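Local coordinates for protein UDP-glucose 6-dehydrogenase (Pyrobaculum islandicum, PDB 3VTF) that probably catalyses the NAD-dependent, two-step oxidation of UDP-glucose to UDP-glucuronate and is seen here with UDP-glucose bound, at residues Y319-L324 with A359-E364. Sequence-based numbering, arbitrary orientation.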
ATOM      1  N   TYR A 319      -9.284  15.512  14.938  1.00 22.88           N
ATOM      2  CA  TYR A 319      -8.009  15.825  15.546  1.00 24.24           C
ATOM      3  C   TYR A 319      -7.523  17.240  15.215  1.00 25.49           C
ATOM      4  O   TYR A 319      -6.890  17.903  16.074  1.00 21.77           O
ATOM      5  CB  TYR A 319      -6.964  14.760  15.152  1.00 21.87           C
ATOM      6  CG  TYR A 319      -5.610  14.876  15.748  1.00 24.64           C
ATOM      7  CD1 TYR A 319      -5.437  14.796  17.163  1.00 26.35           C
ATOM      8  CD2 TYR A 319      -4.432  15.030  14.921  1.00 20.18           C
ATOM      9  CE1 TYR A 319      -4.168  14.870  17.724  1.00 26.24           C
ATOM     10  CE2 TYR A 319      -3.171  15.068  15.503  1.00 24.19           C
ATOM     11  CZ  TYR A 319      -3.045  15.028  16.887  1.00 24.23           C
ATOM     12  OH  TYR A 319      -1.775  15.117  17.412  1.00 26.49           O
ATOM     13  N   ALA A 320      -7.767  17.671  13.967  1.00 20.43           N
ATOM     14  CA  ALA A 320      -7.299  18.982  13.491  1.00 23.25           C
ATOM     15  C   ALA A 320      -8.011  20.071  14.354  1.00 26.42           C
ATOM     16  O   ALA A 320      -7.383  21.039  14.769  1.00 24.86           O
ATOM     17  CB  ALA A 320      -7.662  19.185  11.968  1.00 21.30           C
ATOM     18  N   VAL A 321      -9.319  19.899  14.569  1.00 24.57           N
ATOM     19  CA  VAL A 321     -10.090  20.834  15.359  1.00 26.29           C
ATOM     20  C   VAL A 321      -9.614  20.777  16.854  1.00 28.03           C
ATOM     21  O   VAL A 321      -9.438  21.815  17.481  1.00 26.07           O
ATOM     22  CB  VAL A 321     -11.608  20.524  15.204  1.00 27.48           C
ATOM     23  CG1 VAL A 321     -12.522  21.266  16.294  1.00 27.64           C
ATOM     24  CG2 VAL A 321     -12.018  20.820  13.763  1.00 31.42           C
ATOM     25  N   GLN A 322      -9.299  19.580  17.379  1.00 26.08           N
ATOM     26  CA  GLN A 322      -8.762  19.477  18.715  1.00 27.55           C
ATOM     27  C   GLN A 322      -7.429  20.228  18.886  1.00 28.17           C
ATOM     28  O   GLN A 322      -7.195  20.904  19.948  1.00 26.88           O
ATOM     29  CB  GLN A 322      -8.576  18.019  19.146  1.00 27.84           C
ATOM     30  CG  GLN A 322      -9.880  17.231  19.277  1.00 32.73           C
ATOM     31  CD  GLN A 322      -9.622  15.744  19.517  1.00 36.74           C
ATOM     32  OE1 GLN A 322      -8.492  15.344  19.859  1.00 34.87           O
ATOM     33  NE2 GLN A 322     -10.665  14.918  19.336  1.00 40.03           N
ATOM     34  N   LEU A 323      -6.559  20.143  17.873  1.00 24.54           N
ATOM     35  CA  LEU A 323      -5.298  20.895  17.924  1.00 23.14           C
ATOM     36  C   LEU A 323      -5.575  22.398  17.981  1.00 27.17           C
ATOM     37  O   LEU A 323      -4.925  23.110  18.769  1.00 26.16           O
ATOM     38  CB  LEU A 323      -4.426  20.598  16.678  1.00 23.30           C
ATOM     39  CG  LEU A 323      -3.862  19.177  16.573  1.00 23.21           C
ATOM     40  CD1 LEU A 323      -3.276  18.924  15.207  1.00 23.75           C
ATOM     41  CD2 LEU A 323      -2.831  18.958  17.721  1.00 25.36           C
ATOM     42  N   LEU A 324      -6.494  22.889  17.131  1.00 25.67           N
ATOM     43  CA  LEU A 324      -6.744  24.334  17.084  1.00 27.56           C
ATOM     44  C   LEU A 324      -7.276  24.809  18.492  1.00 32.05           C
ATOM     45  O   LEU A 324      -6.836  25.841  19.065  1.00 30.91           O
ATOM     46  CB  LEU A 324      -7.749  24.684  15.951  1.00 29.76           C
ATOM     47  CG  LEU A 324      -7.828  26.241  15.819  1.00 30.43           C
ATOM     48  CD1 LEU A 324      -6.473  26.903  15.494  1.00 33.44           C
ATOM     49  CD2 LEU A 324      -8.908  26.614  14.846  1.00 32.23           C
ATOM     50  N   ALA A 359     -15.393  22.868   9.063  1.00 26.75           N
ATOM     51  CA  ALA A 359     -16.269  24.051   9.326  1.00 31.05           C
ATOM     52  C   ALA A 359     -17.396  23.633  10.288  1.00 32.65           C
ATOM     53  O   ALA A 359     -17.617  24.282  11.327  1.00 33.76           O
ATOM     54  CB  ALA A 359     -16.832  24.646   8.018  1.00 29.21           C
ATOM     55  N   ARG A 360     -18.044  22.506  10.000  1.00 30.78           N
ATOM     56  CA  ARG A 360     -19.120  22.014  10.893  1.00 32.57           C
ATOM     57  C   ARG A 360     -18.642  21.720  12.281  1.00 35.67           C
ATOM     58  O   ARG A 360     -19.245  22.160  13.297  1.00 35.54           O
ATOM     59  CB  ARG A 360     -19.760  20.750  10.342  1.00 37.58           C
ATOM     60  CG  ARG A 360     -20.574  20.944   9.082  1.00 38.80           C
ATOM     61  CD  ARG A 360     -21.385  19.642   8.876  1.00 46.34           C
ATOM     62  NE  ARG A 360     -22.011  19.585   7.547  1.00 59.74           N
ATOM     63  CZ  ARG A 360     -21.556  18.843   6.528  1.00 61.94           C
ATOM     64  NH1 ARG A 360     -20.471  18.066   6.650  1.00 66.93           N
ATOM     65  NH2 ARG A 360     -22.162  18.889   5.365  1.00 57.61           N
ATOM     66  N   LEU A 361     -17.519  21.021  12.385  1.00 31.16           N
ATOM     67  CA  LEU A 361     -16.986  20.810  13.741  1.00 31.48           C
ATOM     68  C   LEU A 361     -16.691  22.127  14.467  1.00 31.27           C
ATOM     69  O   LEU A 361     -16.843  22.244  15.691  1.00 32.67           O
ATOM     70  CB  LEU A 361     -15.689  19.920  13.760  1.00 29.98           C
ATOM     71  CG  LEU A 361     -15.941  18.474  13.225  1.00 33.14           C
ATOM     72  CD1 LEU A 361     -14.620  17.755  12.789  1.00 30.57           C
ATOM     73  CD2 LEU A 361     -16.667  17.663  14.273  1.00 32.75           C
ATOM     74  N   LEU A 362     -16.132  23.083  13.744  1.00 32.12           N
ATOM     75  CA  LEU A 362     -15.840  24.372  14.375  1.00 29.57           C
ATOM     76  C   LEU A 362     -17.166  25.022  14.856  1.00 34.00           C
ATOM     77  O   LEU A 362     -17.222  25.576  15.959  1.00 37.06           O
ATOM     78  CB  LEU A 362     -15.100  25.265  13.385  1.00 27.13           C
ATOM     79  CG  LEU A 362     -13.621  24.813  13.073  1.00 28.43           C
ATOM     80  CD1 LEU A 362     -13.166  25.785  12.015  1.00 25.84           C
ATOM     81  CD2 LEU A 362     -12.730  24.857  14.324  1.00 28.94           C
ATOM     82  N   LEU A 363     -18.176  25.014  13.991  1.00 35.80           N
ATOM     83  CA  LEU A 363     -19.503  25.575  14.300  1.00 36.87           C
ATOM     84  C   LEU A 363     -20.105  24.961  15.520  1.00 40.67           C
ATOM     85  O   LEU A 363     -20.458  25.675  16.438  1.00 47.73           O
ATOM     86  CB  LEU A 363     -20.458  25.440  13.146  1.00 33.37           C
ATOM     87  CG  LEU A 363     -20.203  26.362  11.977  1.00 36.92           C
ATOM     88  CD1 LEU A 363     -21.099  25.938  10.815  1.00 38.27           C
ATOM     89  CD2 LEU A 363     -20.340  27.846  12.327  1.00 41.70           C
ATOM     90  N   GLU A 364     -20.158  23.653  15.555  1.00 42.45           N
ATOM     91  CA  GLU A 364     -20.592  22.891  16.709  1.00 44.15           C
ATOM     92  C   GLU A 364     -19.799  23.241  17.991  1.00 43.04           C
ATOM     93  O   GLU A 364     -20.248  23.015  19.115  1.00 41.98           O
ATOM     94  CB  GLU A 364     -20.506  21.420  16.272  1.00 46.47           C
ATOM     95  CG  GLU A 364     -20.890  20.321  17.240  1.00 56.97           C
ATOM     96  CD  GLU A 364     -20.765  18.930  16.583  1.00 68.98           C
ATOM     97  OE1 GLU A 364     -19.625  18.457  16.357  1.00 60.31           O
ATOM     98  OE2 GLU A 364     -21.805  18.287  16.284  1.00 71.44           O
TER
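Val321 meets Leu361 and Leu362 in a purely apolar helix-helix contact on one face of the parallel sheet that forms the core of the UDP-binding domain. Helix 304-328 leads into the first strand of that sheet, 335-339, and helix 354-364 follows it, so the contact joins the two helices that flank this strand in sequence. Their local axes approach to 10.0 Å at a crossing angle of -46°, a separation that branched aliphatic side chains can bridge.

Val321 points toward the other helix. With CG1 anti to the backbone N (chi1 166°), CG2 lies anti to the carbonyl carbon and faces Leu361, 3.8 Å from its CB and 4.1 Å from its CD1. Both Val321 methyls also touch Leu362 CD2, each at 4.1 Å. A short, beta-branched residue suits this place, since both methyls spread close to the backbone. Leu361, partly exposed, covers the valine on the side away from the sheet.

Leu362 leaves its helix at a slant, yet its longer chain brings CD2 back between the helices, 4.2 Å from Leu324 CD2. Leucine is long enough at both positions to meet its partner and the sheet together: both reach Val336, Leu362 also Val338, and Leu324 also Val422 and Val424.

With only methyl and methylene groups meeting, the contact depends on shape and exclusion of water rather than on directional bonds, and continues directly into the hydrophobic layer between helices and sheet.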